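Local coordinates for adenylate cyclase (Hippeastrum hybrid cultivar, PDB 6YP4), which acts predominantly as a triphosphatase, although it is named as a putative adenylyl cyclase, at residues N135-Y140 and E149-E154; C62-K67 and S108-R113; E2-L7 and E164-E169; Q16-A21 and G179-K184. One frame throughout, in Å; residues are numbered along the deposited sequence.

Starting from the N terminus, strand 2-9 and helix 12-22 each find their partner near the far end of the chain. Strand 2-9 pairs with strand 158-166 in contact 3, and helix 12-22 meets the end of helix 170-183 in contact 4; their segments alternate along the chain, so these two long loops cross. Nested inside both loops, and in series with each other, are contact 2, which lays helix 109-118 on strand 61-73, and contact 1, the hairpin of strands 127-141 and 147-155. Contacts 1, 2 and 3 share one antiparallel sheet and touch the same bound nucleotide analogue. Contact 4 lies away from the nucleotide pocket, but touches contacts 1 and 3 through leucine packing.

Contact 1: residues N135-Y140 and E149-E154; sequences NVRAVY and ELDETE. With GCP (phosphomethylphosphonic acid guanylate ester), chain B.
Arg137 and Asp151 are a non-hydrogen-bonded pair in the antiparallel hairpin of strands 127-141 and 147-155, and their side chains run side by side in the same direction. Charge pairing comes first. Arg137 grips the carboxylate side-on: NE meets the syn lone pair of Asp151 OD1 at 2.7 Å, and NH2 reaches Asp151 OD2 at 3.0 Å, with the two planes only 27° apart. The bend at chi3 (-60°) turns NE to this task. Glu149 OE2, in one of two deposited conformers, lies over a guanidinium face 3.3 Å from Arg137 NH1, an attraction of charges alone.

Polar bonds extend the network. Asn135 ND2 donates to Asp151 OD1 at 3.1 Å from above the carboxylate plane, while Thr153 OG1 donates to Asn135 OD1. Paired backbone bonds join Val136 with Glu152 and Ala138 with Leu150.

Apolar contact is slight: Tyr140 CE1 touches Leu150 CB at 4.0 Å, at the ring's edge.

Toward the ligand, Arg137 NH1 and NH2 both donate to GCP O2B, at 3.0 and 3.2 Å. An alanine here would probably leave Asp151 without its two-pronged mate and that phosphate oxygen without two donors. Asp151 OD2 also pairs with Lys195. The side-on grip probably makes Asp151 a second-shell group that fixes the guanidinium's rotation toward the beta phosphate.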
# COMPACT_ATOMS: atom_id res chain seq x y z
N ASN A 135 -14.78 -6.15 6.85
CA ASN A 135 -14.32 -6.58 5.54
C ASN A 135 -12.97 -7.27 5.67
O ASN A 135 -12.09 -6.78 6.38
CB ASN A 135 -14.22 -5.38 4.57
CG ASN A 135 -13.75 -5.77 3.16
OD1 ASN A 135 -14.51 -6.35 2.38
ND2 ASN A 135 -12.51 -5.41 2.82
N VAL A 136 -12.84 -8.43 5.03
CA VAL A 136 -11.58 -9.15 4.91
C VAL A 136 -10.99 -8.85 3.54
O VAL A 136 -11.63 -9.10 2.52
CB VAL A 136 -11.77 -10.66 5.10
CG1 VAL A 136 -10.41 -11.38 4.97
CG2 VAL A 136 -12.37 -10.94 6.46
N ARG A 137 -9.77 -8.31 3.52
CA ARG A 137 -9.14 -7.89 2.27
C ARG A 137 -7.84 -8.64 2.09
O ARG A 137 -6.94 -8.55 2.93
CB ARG A 137 -8.89 -6.37 2.26
CG ARG A 137 -7.93 -5.91 1.15
CD ARG A 137 -8.05 -4.41 0.95
NE ARG A 137 -9.41 -4.00 0.55
CZ ARG A 137 -9.82 -2.73 0.52
NH1 ARG A 137 -9.00 -1.74 0.85
NH2 ARG A 137 -11.06 -2.43 0.15
N ALA A 138 -7.74 -9.37 0.98
CA ALA A 138 -6.54 -10.07 0.55
C ALA A 138 -5.91 -9.28 -0.59
O ALA A 138 -6.60 -8.93 -1.55
CB ALA A 138 -6.89 -11.51 0.11
N VAL A 139 -4.61 -8.98 -0.46
CA VAL A 139 -3.92 -8.08 -1.39
C VAL A 139 -2.92 -8.89 -2.20
O VAL A 139 -2.21 -9.75 -1.65
CB VAL A 139 -3.19 -6.94 -0.65
CG1 VAL A 139 -2.61 -5.91 -1.64
CG2 VAL A 139 -4.10 -6.28 0.36
N TYR A 140 -2.83 -8.58 -3.50
CA TYR A 140 -1.99 -9.29 -4.45
C TYR A 140 -1.23 -8.29 -5.30
O TYR A 140 -1.79 -7.28 -5.74
CB TYR A 140 -2.85 -10.21 -5.37
CG TYR A 140 -3.71 -11.17 -4.59
CD1 TYR A 140 -4.98 -10.80 -4.15
CD2 TYR A 140 -3.23 -12.43 -4.25
CE1 TYR A 140 -5.75 -11.68 -3.41
CE2 TYR A 140 -3.98 -13.30 -3.50
CZ TYR A 140 -5.25 -12.93 -3.10
OH TYR A 140 -5.98 -13.81 -2.35
N GLU A 149 -7.06 -6.18 -5.00
CA GLU A 149 -7.64 -6.30 -3.67
C GLU A 149 -8.92 -7.11 -3.78
O GLU A 149 -9.86 -6.68 -4.46
CB GLU A 149 -7.94 -4.93 -3.06
CG GLU A 149 -6.72 -4.18 -2.56
CD GLU A 149 -6.87 -2.69 -2.75
OE1 GLU A 149 -6.82 -2.25 -3.91
OE2 GLU A 149 -7.05 -1.97 -1.74
N LEU A 150 -8.95 -8.28 -3.15
CA LEU A 150 -10.08 -9.19 -3.18
C LEU A 150 -10.77 -9.11 -1.82
O LEU A 150 -10.17 -9.43 -0.79
CB LEU A 150 -9.60 -10.61 -3.47
CG LEU A 150 -10.62 -11.74 -3.63
CD1 LEU A 150 -11.45 -11.53 -4.90
CD2 LEU A 150 -9.94 -13.10 -3.64
N ASP A 151 -12.02 -8.66 -1.81
CA ASP A 151 -12.72 -8.30 -0.59
C ASP A 151 -13.83 -9.29 -0.28
O ASP A 151 -14.53 -9.77 -1.18
CB ASP A 151 -13.32 -6.89 -0.69
CG ASP A 151 -12.28 -5.79 -0.59
OD1 ASP A 151 -11.22 -5.96 0.09
OD2 ASP A 151 -12.54 -4.71 -1.18
N GLU A 152 -14.00 -9.59 1.00
CA GLU A 152 -15.14 -10.34 1.50
C GLU A 152 -15.80 -9.44 2.53
O GLU A 152 -15.28 -9.26 3.63
CB GLU A 152 -14.71 -11.68 2.10
CG GLU A 152 -15.85 -12.53 2.65
CD GLU A 152 -15.38 -13.88 3.15
OE1 GLU A 152 -14.19 -14.21 2.97
OE2 GLU A 152 -16.21 -14.62 3.73
N THR A 153 -16.97 -8.89 2.17
CA THR A 153 -17.58 -7.78 2.89
C THR A 153 -18.82 -8.28 3.61
O THR A 153 -19.80 -8.69 2.97
CB THR A 153 -17.93 -6.65 1.93
OG1 THR A 153 -16.75 -6.25 1.21
CG2 THR A 153 -18.46 -5.47 2.70
N GLU A 154 -18.78 -8.25 4.93
CA GLU A 154 -19.86 -8.75 5.77
C GLU A 154 -20.62 -7.54 6.27
O GLU A 154 -20.15 -6.81 7.15
CB GLU A 154 -19.34 -9.60 6.93
CG GLU A 154 -18.25 -10.59 6.53
CD GLU A 154 -18.78 -11.99 6.23
OE1 GLU A 154 -20.02 -12.15 6.15
OE2 GLU A 154 -17.95 -12.91 6.08
PG GCP B . -13.50 0.40 -1.78
O1G GCP B . -14.03 -0.25 -3.02
O2G GCP B . -13.60 -0.54 -0.60
O3G GCP B . -14.28 1.67 -1.51
C3B GCP B . -11.74 0.82 -2.06
PB GCP B . -11.10 1.70 -0.56
O1B GCP B . -12.10 2.66 0.01
O2B GCP B . -10.62 0.71 0.47
O3A GCP B . -9.81 2.56 -1.10
PA GCP B . -8.78 3.23 -0.01
O1A GCP B . -8.46 4.63 -0.51
O2A GCP B . -9.49 3.30 1.32
O5' GCP B . -7.40 2.26 0.14
C5' GCP B . -7.19 1.22 -0.81
C4' GCP B . -6.91 1.80 -2.26
O4' GCP B . -5.88 2.98 -2.28
C3' GCP B . -6.37 0.89 -2.98
O3' GCP B . -6.96 0.89 -4.30
C2' GCP B . -4.72 1.16 -2.99
O2' GCP B . -4.11 0.90 -4.31
C1' GCP B . -4.49 2.34 -2.57
N9 GCP B . -3.64 2.29 -1.31
C8 GCP B . -4.22 2.35 -0.11
N7 GCP B . -3.26 2.28 0.84
C5 GCP B . -2.08 2.18 0.21
C6 GCP B . -0.78 2.08 0.69
O6 GCP B . -0.57 2.07 1.86
N1 GCP B . 0.24 1.98 -0.17
C2 GCP B . 0.00 1.99 -1.51
N2 GCP B . 1.19 1.88 -2.35
N3 GCP B . -1.27 2.08 -1.98
C4 GCP B . -2.31 2.18 -1.11

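Contact 2: residues C62-K67 and S108-R113; sequences CVLSLK and SRIWRR. With GCP (phosphomethylphosphonic acid guanylate ester), chain B.
One wall strand of the CYTH tunnel, 61-73, carries helix 109-118 on its outer side, where Leu64 and Leu66 reach out to Ile110. The segment axes approach to 8.4 Å and run at 28° to each other, so the first turn of the helix follows the strand closely enough for alternate strand residues to meet it. No hydrogen bond crosses; the joint is apolar. Leu64 and Ile110 slide past each other in opposite directions, with Leu64 CD2 at 3.7 Å from Ile110 CB. In one of the two conformers of Ile110, its CG2, anti to the backbone N, meets Leu66 CB at 3.8 Å. Farther along, Leu66 CD2 rests on the aliphatic part of Arg113, 4.0 Å from its CD, while the guanidinium of that arginine forms a salt bridge with Asp82 on the adjoining strand 76-86.

The strand's other side serves the tunnel. Ser65 points away from the helix, and its side chain packs on Glu83, a magnesium-binding residue; Lys67 NZ donates to GCP O1B at 3.0 Å. One strand thus separates apolar packing from phosphate binding. At the helix start Ser108 is the N-cap: its OG accepts from Trp111 N at 3.2 Å and more weakly from Ile110 N, and the same OG lies 3.5 Å from Leu64 CD2.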
# COMPACT_ATOMS: atom_id res chain seq x y z
N CYS A 62 -5.14 2.55 12.08
CA CYS A 62 -6.37 3.33 11.94
C CYS A 62 -6.20 4.35 10.82
O CYS A 62 -5.18 5.05 10.76
CB CYS A 62 -6.72 4.06 13.25
SG CYS A 62 -8.38 4.88 13.26
N VAL A 63 -7.20 4.45 9.95
CA VAL A 63 -7.15 5.37 8.81
C VAL A 63 -8.42 6.21 8.78
O VAL A 63 -9.53 5.66 8.79
CB VAL A 63 -6.96 4.62 7.48
CG1 VAL A 63 -6.92 5.62 6.31
CG2 VAL A 63 -5.68 3.75 7.49
N LEU A 64 -8.26 7.53 8.70
CA LEU A 64 -9.37 8.47 8.57
C LEU A 64 -9.49 8.93 7.13
O LEU A 64 -8.47 9.21 6.49
CB LEU A 64 -9.17 9.68 9.50
CG LEU A 64 -10.09 10.89 9.43
CD1 LEU A 64 -11.45 10.53 10.05
CD2 LEU A 64 -9.47 12.05 10.19
N SER A 65 -10.72 9.01 6.61
CA SER A 65 -10.86 9.41 5.21
C SER A 65 -12.14 10.19 4.96
O SER A 65 -13.18 9.91 5.56
CB SER A 65 -10.84 8.20 4.26
OG SER A 65 -11.88 7.29 4.55
N LEU A 66 -12.04 11.16 4.06
CA LEU A 66 -13.21 11.84 3.52
C LEU A 66 -13.28 11.53 2.03
O LEU A 66 -12.31 11.76 1.31
CB LEU A 66 -13.14 13.35 3.77
CG LEU A 66 -14.28 14.19 3.19
CD1 LEU A 66 -15.61 13.83 3.88
CD2 LEU A 66 -13.98 15.66 3.38
N LYS A 67 -14.40 10.97 1.58
CA LYS A 67 -14.58 10.64 0.17
C LYS A 67 -15.81 11.37 -0.36
O LYS A 67 -16.87 11.33 0.26
CB LYS A 67 -14.75 9.14 -0.03
CG LYS A 67 -13.48 8.35 0.07
CD LYS A 67 -13.82 6.90 0.27
CE LYS A 67 -12.77 5.98 -0.32
NZ LYS A 67 -13.42 5.03 -1.25
N SER A 108 -6.27 17.49 12.37
CA SER A 108 -6.29 16.69 11.16
C SER A 108 -6.59 17.54 9.93
O SER A 108 -7.53 18.34 9.92
CB SER A 108 -7.33 15.57 11.27
OG SER A 108 -7.57 15.01 9.99
N ARG A 109 -5.78 17.34 8.89
CA ARG A 109 -6.11 17.87 7.57
C ARG A 109 -7.51 17.45 7.13
O ARG A 109 -8.24 18.24 6.51
CB ARG A 109 -5.06 17.37 6.57
CG ARG A 109 -5.34 17.69 5.13
CD ARG A 109 -4.24 17.12 4.23
NE ARG A 109 -4.52 15.74 3.81
CZ ARG A 109 -3.79 14.68 4.15
NH1 ARG A 109 -4.13 13.48 3.70
NH2 ARG A 109 -2.73 14.80 4.93
N ILE A 110 -7.91 16.22 7.46
CA ILE A 110 -9.19 15.69 7.00
C ILE A 110 -10.33 16.37 7.73
O ILE A 110 -11.32 16.81 7.12
CB ILE A 110 -9.24 14.16 7.20
CG1 ILE A 110 -7.91 13.50 6.82
CG2 ILE A 110 -10.40 13.56 6.38
CD1 ILE A 110 -7.57 13.61 5.37
N TRP A 111 -10.24 16.45 9.06
CA TRP A 111 -11.25 17.20 9.79
C TRP A 111 -11.30 18.65 9.32
O TRP A 111 -12.39 19.22 9.17
CB TRP A 111 -10.99 17.12 11.29
CG TRP A 111 -11.97 17.93 12.07
CD1 TRP A 111 -11.71 19.06 12.81
CD2 TRP A 111 -13.37 17.70 12.16
NE1 TRP A 111 -12.89 19.53 13.36
CE2 TRP A 111 -13.92 18.70 12.97
CE3 TRP A 111 -14.22 16.72 11.64
CZ2 TRP A 111 -15.29 18.76 13.28
CZ3 TRP A 111 -15.57 16.78 11.94
CH2 TRP A 111 -16.09 17.79 12.75
N ARG A 112 -10.14 19.25 9.07
CA ARG A 112 -10.12 20.61 8.55
C ARG A 112 -10.91 20.71 7.24
O ARG A 112 -11.64 21.68 7.03
CB ARG A 112 -8.67 21.09 8.36
CG ARG A 112 -8.46 22.60 8.32
CD ARG A 112 -9.32 23.34 9.36
NE ARG A 112 -9.14 22.83 10.71
CZ ARG A 112 -9.99 23.07 11.70
NH1 ARG A 112 -9.77 22.56 12.92
NH2 ARG A 112 -11.08 23.81 11.50
N ARG A 113 -10.80 19.69 6.38
CA ARG A 113 -11.51 19.73 5.11
C ARG A 113 -13.01 19.57 5.30
O ARG A 113 -13.81 20.20 4.60
CB ARG A 113 -10.97 18.66 4.16
CG ARG A 113 -11.51 18.78 2.73
CD ARG A 113 -10.97 17.68 1.81
NE ARG A 113 -9.51 17.70 1.69
CZ ARG A 113 -8.86 17.96 0.57
NH1 ARG A 113 -9.52 18.22 -0.55
NH2 ARG A 113 -7.53 17.96 0.55
PG GCP B . -13.50 0.40 -1.78
O1G GCP B . -14.03 -0.25 -3.02
O2G GCP B . -13.60 -0.54 -0.60
O3G GCP B . -14.28 1.67 -1.51
C3B GCP B . -11.74 0.82 -2.06
PB GCP B . -11.10 1.70 -0.56
O1B GCP B . -12.10 2.66 0.01
O2B GCP B . -10.62 0.71 0.47
O3A GCP B . -9.81 2.56 -1.10
PA GCP B . -8.78 3.23 -0.01
O1A GCP B . -8.46 4.63 -0.51
O2A GCP B . -9.49 3.30 1.32
O5' GCP B . -7.40 2.26 0.14
C5' GCP B . -7.19 1.22 -0.81
C4' GCP B . -6.91 1.80 -2.26
O4' GCP B . -5.88 2.98 -2.28
C3' GCP B . -6.37 0.89 -2.98
O3' GCP B . -6.96 0.89 -4.30
C2' GCP B . -4.72 1.16 -2.99
O2' GCP B . -4.11 0.90 -4.31
C1' GCP B . -4.49 2.34 -2.57
N9 GCP B . -3.64 2.29 -1.31
C8 GCP B . -4.22 2.35 -0.11
N7 GCP B . -3.26 2.28 0.84
C5 GCP B . -2.08 2.18 0.21
C6 GCP B . -0.78 2.08 0.69
O6 GCP B . -0.57 2.07 1.86
N1 GCP B . 0.24 1.98 -0.17
C2 GCP B . 0.00 1.99 -1.51
N2 GCP B . 1.19 1.88 -2.35
N3 GCP B . -1.27 2.08 -1.98
C4 GCP B . -2.31 2.18 -1.11

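Contact 3: residues E2-L7 and E164-E169; sequences EIEIKL and ECETTE. With GCP (phosphomethylphosphonic acid guanylate ester), chain B.
The N-terminal strand 2-9 carries the ExExK signature of CYTH triphosphate tunnel enzymes, Glu2, Glu4 and Lys6, and here it pairs antiparallel with strand 158-166 to line the pocket. Glu4 and Lys6 face Glu166 and Glu164 in non-hydrogen-bonded pairs. Between them Ile5 and Cys165 exchange two backbone bonds, Ile5 N to Cys165 O at 2.8 Å being the shorter, with their side chains on the opposite face of the sheet.

On the ligand side the extended chain of Lys6 passes obliquely by Glu164, CG to CG 3.7 Å, and carries NZ to GCP O1G at 3.0 Å, a weak bond. Glu164 OE1 lies 2.7 Å from that same GCP O1G, and its OE2 is paired with Lys195. A methionine in place of Lys6 would probably leave the gamma-phosphate oxygen without this positive partner among so many acids.

Those acids crowd together: Glu2 OE1 and Glu166 OE2 approach to 3.3 Å, their chains crossing at about a right angle, in one of two conformers of Glu2. A bound magnesium ion about 3 Å from the Glu2 side chain would be expected to ease such repulsion. Beyond the pairing, Thr167 N donates to Ile3 O at 3.2 Å, and Thr167 OG1 closes an ST turn by accepting from Glu169 N at 2.9 Å.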
# COMPACT_ATOMS: atom_id res chain seq x y z
N GLU A 2 -9.11 9.57 -7.55
CA GLU A 2 -8.79 8.16 -7.33
C GLU A 2 -9.57 7.32 -8.33
O GLU A 2 -10.81 7.40 -8.38
CB GLU A 2 -9.12 7.76 -5.90
CG GLU A 2 -8.66 6.37 -5.51
CD GLU A 2 -7.25 6.35 -4.96
OE1 GLU A 2 -6.50 7.31 -5.21
OE2 GLU A 2 -6.89 5.38 -4.27
N ILE A 3 -8.86 6.51 -9.11
CA ILE A 3 -9.47 5.68 -10.16
C ILE A 3 -9.24 4.21 -9.83
O ILE A 3 -8.10 3.78 -9.63
CB ILE A 3 -8.89 6.02 -11.54
CG1 ILE A 3 -9.12 7.50 -11.86
CG2 ILE A 3 -9.51 5.14 -12.60
CD1 ILE A 3 -9.00 7.85 -13.33
N GLU A 4 -10.33 3.44 -9.79
CA GLU A 4 -10.26 2.02 -9.52
C GLU A 4 -11.18 1.25 -10.46
O GLU A 4 -12.22 1.75 -10.90
CB GLU A 4 -10.63 1.67 -8.06
CG GLU A 4 -9.42 1.56 -7.13
CD GLU A 4 -9.67 0.74 -5.87
OE1 GLU A 4 -10.43 1.21 -5.00
OE2 GLU A 4 -9.09 -0.37 -5.75
N ILE A 5 -10.77 0.04 -10.78
CA ILE A 5 -11.62 -0.94 -11.43
C ILE A 5 -12.34 -1.69 -10.32
O ILE A 5 -11.73 -1.98 -9.28
CB ILE A 5 -10.80 -1.89 -12.32
CG1 ILE A 5 -9.95 -1.09 -13.33
CG2 ILE A 5 -11.68 -2.90 -13.02
CD1 ILE A 5 -10.75 -0.19 -14.19
N LYS A 6 -13.63 -1.98 -10.48
CA LYS A 6 -14.39 -2.64 -9.42
C LYS A 6 -15.32 -3.67 -10.04
O LYS A 6 -16.29 -3.30 -10.72
CB LYS A 6 -15.16 -1.62 -8.57
CG LYS A 6 -14.27 -0.72 -7.73
CD LYS A 6 -15.08 0.14 -6.77
CE LYS A 6 -14.18 0.99 -5.90
NZ LYS A 6 -14.99 1.81 -4.95
N LEU A 7 -15.04 -4.95 -9.81
CA LEU A 7 -15.83 -6.06 -10.32
C LEU A 7 -16.42 -6.84 -9.15
O LEU A 7 -15.77 -7.02 -8.12
CB LEU A 7 -14.97 -6.99 -11.17
CG LEU A 7 -14.02 -6.34 -12.17
CD1 LEU A 7 -13.07 -7.38 -12.74
CD2 LEU A 7 -14.80 -5.65 -13.29
N GLU A 164 -10.82 -5.47 -6.95
CA GLU A 164 -10.61 -4.08 -7.33
C GLU A 164 -9.14 -3.83 -7.61
O GLU A 164 -8.27 -4.54 -7.09
CB GLU A 164 -11.09 -3.11 -6.25
CG GLU A 164 -12.53 -3.39 -5.84
CD GLU A 164 -12.97 -2.60 -4.65
OE1 GLU A 164 -12.14 -1.83 -4.10
OE2 GLU A 164 -14.15 -2.74 -4.25
N CYS A 165 -8.88 -2.81 -8.43
CA CYS A 165 -7.53 -2.46 -8.87
C CYS A 165 -7.42 -0.96 -9.12
O CYS A 165 -8.09 -0.43 -10.00
CB CYS A 165 -7.16 -3.23 -10.15
SG CYS A 165 -5.45 -2.95 -10.66
N GLU A 166 -6.56 -0.29 -8.35
CA GLU A 166 -6.28 1.13 -8.55
C GLU A 166 -5.27 1.29 -9.67
O GLU A 166 -4.24 0.61 -9.69
CB GLU A 166 -5.76 1.76 -7.26
CG GLU A 166 -6.24 3.19 -6.99
CD GLU A 166 -5.38 4.25 -7.67
OE1 GLU A 166 -4.24 3.93 -8.06
OE2 GLU A 166 -5.85 5.41 -7.81
N THR A 167 -5.55 2.19 -10.61
CA THR A 167 -4.69 2.30 -11.78
C THR A 167 -4.83 3.69 -12.37
O THR A 167 -5.82 4.40 -12.14
CB THR A 167 -5.06 1.23 -12.81
OG1 THR A 167 -4.24 1.37 -13.98
CG2 THR A 167 -6.54 1.36 -13.20
N THR A 168 -3.81 4.09 -13.13
CA THR A 168 -3.88 5.29 -13.94
C THR A 168 -4.31 5.00 -15.36
O THR A 168 -4.51 5.94 -16.14
CB THR A 168 -2.52 6.02 -13.96
OG1 THR A 168 -1.56 5.23 -14.67
CG2 THR A 168 -2.03 6.25 -12.56
N GLU A 169 -4.47 3.72 -15.72
CA GLU A 169 -4.89 3.31 -17.06
C GLU A 169 -6.15 2.44 -16.97
O GLU A 169 -6.11 1.25 -17.26
CB GLU A 169 -3.79 2.53 -17.78
CG GLU A 169 -2.39 3.12 -17.71
CD GLU A 169 -1.39 2.31 -18.53
OE1 GLU A 169 -1.63 2.12 -19.74
OE2 GLU A 169 -0.40 1.83 -17.95
PG GCP B . -13.50 0.40 -1.78
O1G GCP B . -14.03 -0.25 -3.02
O2G GCP B . -13.60 -0.54 -0.60
O3G GCP B . -14.28 1.67 -1.51
C3B GCP B . -11.74 0.82 -2.06
PB GCP B . -11.10 1.70 -0.56
O1B GCP B . -12.10 2.66 0.01
O2B GCP B . -10.62 0.71 0.47
O3A GCP B . -9.81 2.56 -1.10
PA GCP B . -8.78 3.23 -0.01
O1A GCP B . -8.46 4.63 -0.51
O2A GCP B . -9.49 3.30 1.32
O5' GCP B . -7.40 2.26 0.14
C5' GCP B . -7.19 1.22 -0.81
C4' GCP B . -6.91 1.80 -2.26
O4' GCP B . -5.88 2.98 -2.28
C3' GCP B . -6.37 0.89 -2.98
O3' GCP B . -6.96 0.89 -4.30
C2' GCP B . -4.72 1.16 -2.99
O2' GCP B . -4.11 0.90 -4.31
C1' GCP B . -4.49 2.34 -2.57
N9 GCP B . -3.64 2.29 -1.31
C8 GCP B . -4.22 2.35 -0.11
N7 GCP B . -3.26 2.28 0.84
C5 GCP B . -2.08 2.18 0.21
C6 GCP B . -0.78 2.08 0.69
O6 GCP B . -0.57 2.07 1.86
N1 GCP B . 0.24 1.98 -0.17
C2 GCP B . 0.00 1.99 -1.51
N2 GCP B . 1.19 1.88 -2.35
N3 GCP B . -1.27 2.08 -1.98
C4 GCP B . -2.31 2.18 -1.11

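Contact 4: residues Q16-A21 and G179-K184; sequences QLLSDA and GFLKEK
Leu18 supplies the closest touches between helix 12-22 and the end of helix 170-183. Its CD1 lies 3.6 Å from Leu181 CD2, the two leucines crossing at about a right angle, and the same Leu18 CD1 meets the Phe180 ring at its edge, 3.9 Å from CE2. In Leu18, chi1 (-179°) sets CG anti to the backbone N, and chi2 (51°) then places CD1 at this meeting. Ala21 CB adds a looser touch, 4.2 Å from Phe180 CZ, and also borders Lys184 CG at 4.3 Å. Within its own segment, Lys184 CG lies over one ring face of Phe180, offset toward the rim.

The segment axes stay 11.5 Å apart at 109°, a separation bridged by side chains. Farther out, Trp142 makes an edge-to-face pair with Phe180, and Ile186 packs on both Leu18 and Leu181. Beneath the helices come the strands: Leu18 rests on Leu9 of strand 2-9 and Leu150 of strand 147-155, while Leu181 rests on Leu7 of strand 2-9.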
# COMPACT_ATOMS: atom_id res chain seq x y z
N GLN A 16 -13.69 -18.29 -3.74
CA GLN A 16 -12.74 -19.35 -3.48
C GLN A 16 -11.83 -19.60 -4.68
O GLN A 16 -10.60 -19.59 -4.55
CB GLN A 16 -13.49 -20.63 -3.10
CG GLN A 16 -12.62 -21.88 -2.99
CD GLN A 16 -11.72 -21.87 -1.76
OE1 GLN A 16 -12.17 -21.55 -0.65
NE2 GLN A 16 -10.46 -22.22 -1.94
N LEU A 17 -12.42 -19.84 -5.86
CA LEU A 17 -11.59 -20.22 -7.00
C LEU A 17 -10.71 -19.05 -7.47
O LEU A 17 -9.55 -19.26 -7.86
CB LEU A 17 -12.46 -20.76 -8.13
CG LEU A 17 -13.12 -22.12 -7.87
CD1 LEU A 17 -14.06 -22.52 -9.00
CD2 LEU A 17 -12.10 -23.21 -7.65
N LEU A 18 -11.19 -17.81 -7.40
CA LEU A 18 -10.30 -16.68 -7.72
C LEU A 18 -9.18 -16.55 -6.70
O LEU A 18 -8.02 -16.26 -7.06
CB LEU A 18 -11.10 -15.39 -7.81
CG LEU A 18 -10.32 -14.12 -8.16
CD1 LEU A 18 -9.48 -14.30 -9.38
CD2 LEU A 18 -11.27 -12.96 -8.36
N SER A 19 -9.50 -16.76 -5.42
CA SER A 19 -8.49 -16.71 -4.37
C SER A 19 -7.36 -17.70 -4.65
O SER A 19 -6.18 -17.36 -4.54
CB SER A 19 -9.16 -16.97 -3.01
OG SER A 19 -8.23 -17.01 -1.94
N ASP A 20 -7.73 -18.93 -5.04
CA ASP A 20 -6.75 -19.95 -5.41
C ASP A 20 -5.96 -19.54 -6.64
O ASP A 20 -4.75 -19.78 -6.71
CB ASP A 20 -7.44 -21.29 -5.69
CG ASP A 20 -8.08 -21.88 -4.46
OD1 ASP A 20 -7.59 -21.59 -3.34
OD2 ASP A 20 -9.06 -22.64 -4.61
N ALA A 21 -6.64 -18.95 -7.64
CA ALA A 21 -5.95 -18.55 -8.87
C ALA A 21 -4.90 -17.48 -8.61
O ALA A 21 -3.88 -17.44 -9.32
CB ALA A 21 -6.95 -18.06 -9.91
N GLY A 179 -9.92 -10.15 -18.92
CA GLY A 179 -9.34 -11.26 -19.66
C GLY A 179 -8.84 -12.38 -18.76
O GLY A 179 -8.95 -13.55 -19.10
N PHE A 180 -8.30 -12.03 -17.59
CA PHE A 180 -7.80 -13.04 -16.65
C PHE A 180 -8.96 -13.79 -15.99
O PHE A 180 -8.90 -15.01 -15.81
CB PHE A 180 -6.90 -12.38 -15.61
CG PHE A 180 -6.46 -13.27 -14.47
CD1 PHE A 180 -5.28 -14.01 -14.57
CD2 PHE A 180 -7.17 -13.31 -13.27
CE1 PHE A 180 -4.84 -14.81 -13.50
CE2 PHE A 180 -6.75 -14.11 -12.20
CZ PHE A 180 -5.57 -14.86 -12.31
N LEU A 181 -10.02 -13.07 -15.63
CA LEU A 181 -11.16 -13.74 -15.01
C LEU A 181 -11.82 -14.70 -16.00
O LEU A 181 -12.26 -15.79 -15.61
CB LEU A 181 -12.16 -12.72 -14.47
CG LEU A 181 -11.76 -11.90 -13.24
CD1 LEU A 181 -12.95 -11.18 -12.66
CD2 LEU A 181 -11.15 -12.79 -12.20
N LYS A 182 -11.89 -14.32 -17.28
CA LYS A 182 -12.47 -15.22 -18.28
C LYS A 182 -11.62 -16.48 -18.43
O LYS A 182 -12.14 -17.60 -18.39
CB LYS A 182 -12.60 -14.51 -19.63
CG LYS A 182 -13.41 -13.23 -19.58
CD LYS A 182 -13.97 -12.83 -20.94
CE LYS A 182 -14.92 -11.64 -20.81
NZ LYS A 182 -14.22 -10.33 -20.93
N GLU A 183 -10.31 -16.30 -18.59
CA GLU A 183 -9.44 -17.45 -18.81
C GLU A 183 -9.42 -18.39 -17.61
O GLU A 183 -9.27 -19.61 -17.78
CB GLU A 183 -8.03 -16.94 -19.14
CG GLU A 183 -6.99 -18.02 -19.32
CD GLU A 183 -5.59 -17.48 -19.11
OE1 GLU A 183 -4.89 -17.97 -18.20
OE2 GLU A 183 -5.19 -16.55 -19.86
N LYS A 184 -9.60 -17.87 -16.40
CA LYS A 184 -9.71 -18.71 -15.21
C LYS A 184 -11.14 -19.18 -14.91
O LYS A 184 -11.34 -19.94 -13.95
CB LYS A 184 -9.15 -17.99 -13.99
CG LYS A 184 -7.65 -17.63 -14.10
CD LYS A 184 -6.76 -18.88 -14.18
CE LYS A 184 -5.28 -18.47 -14.23
NZ LYS A 184 -4.42 -19.48 -14.90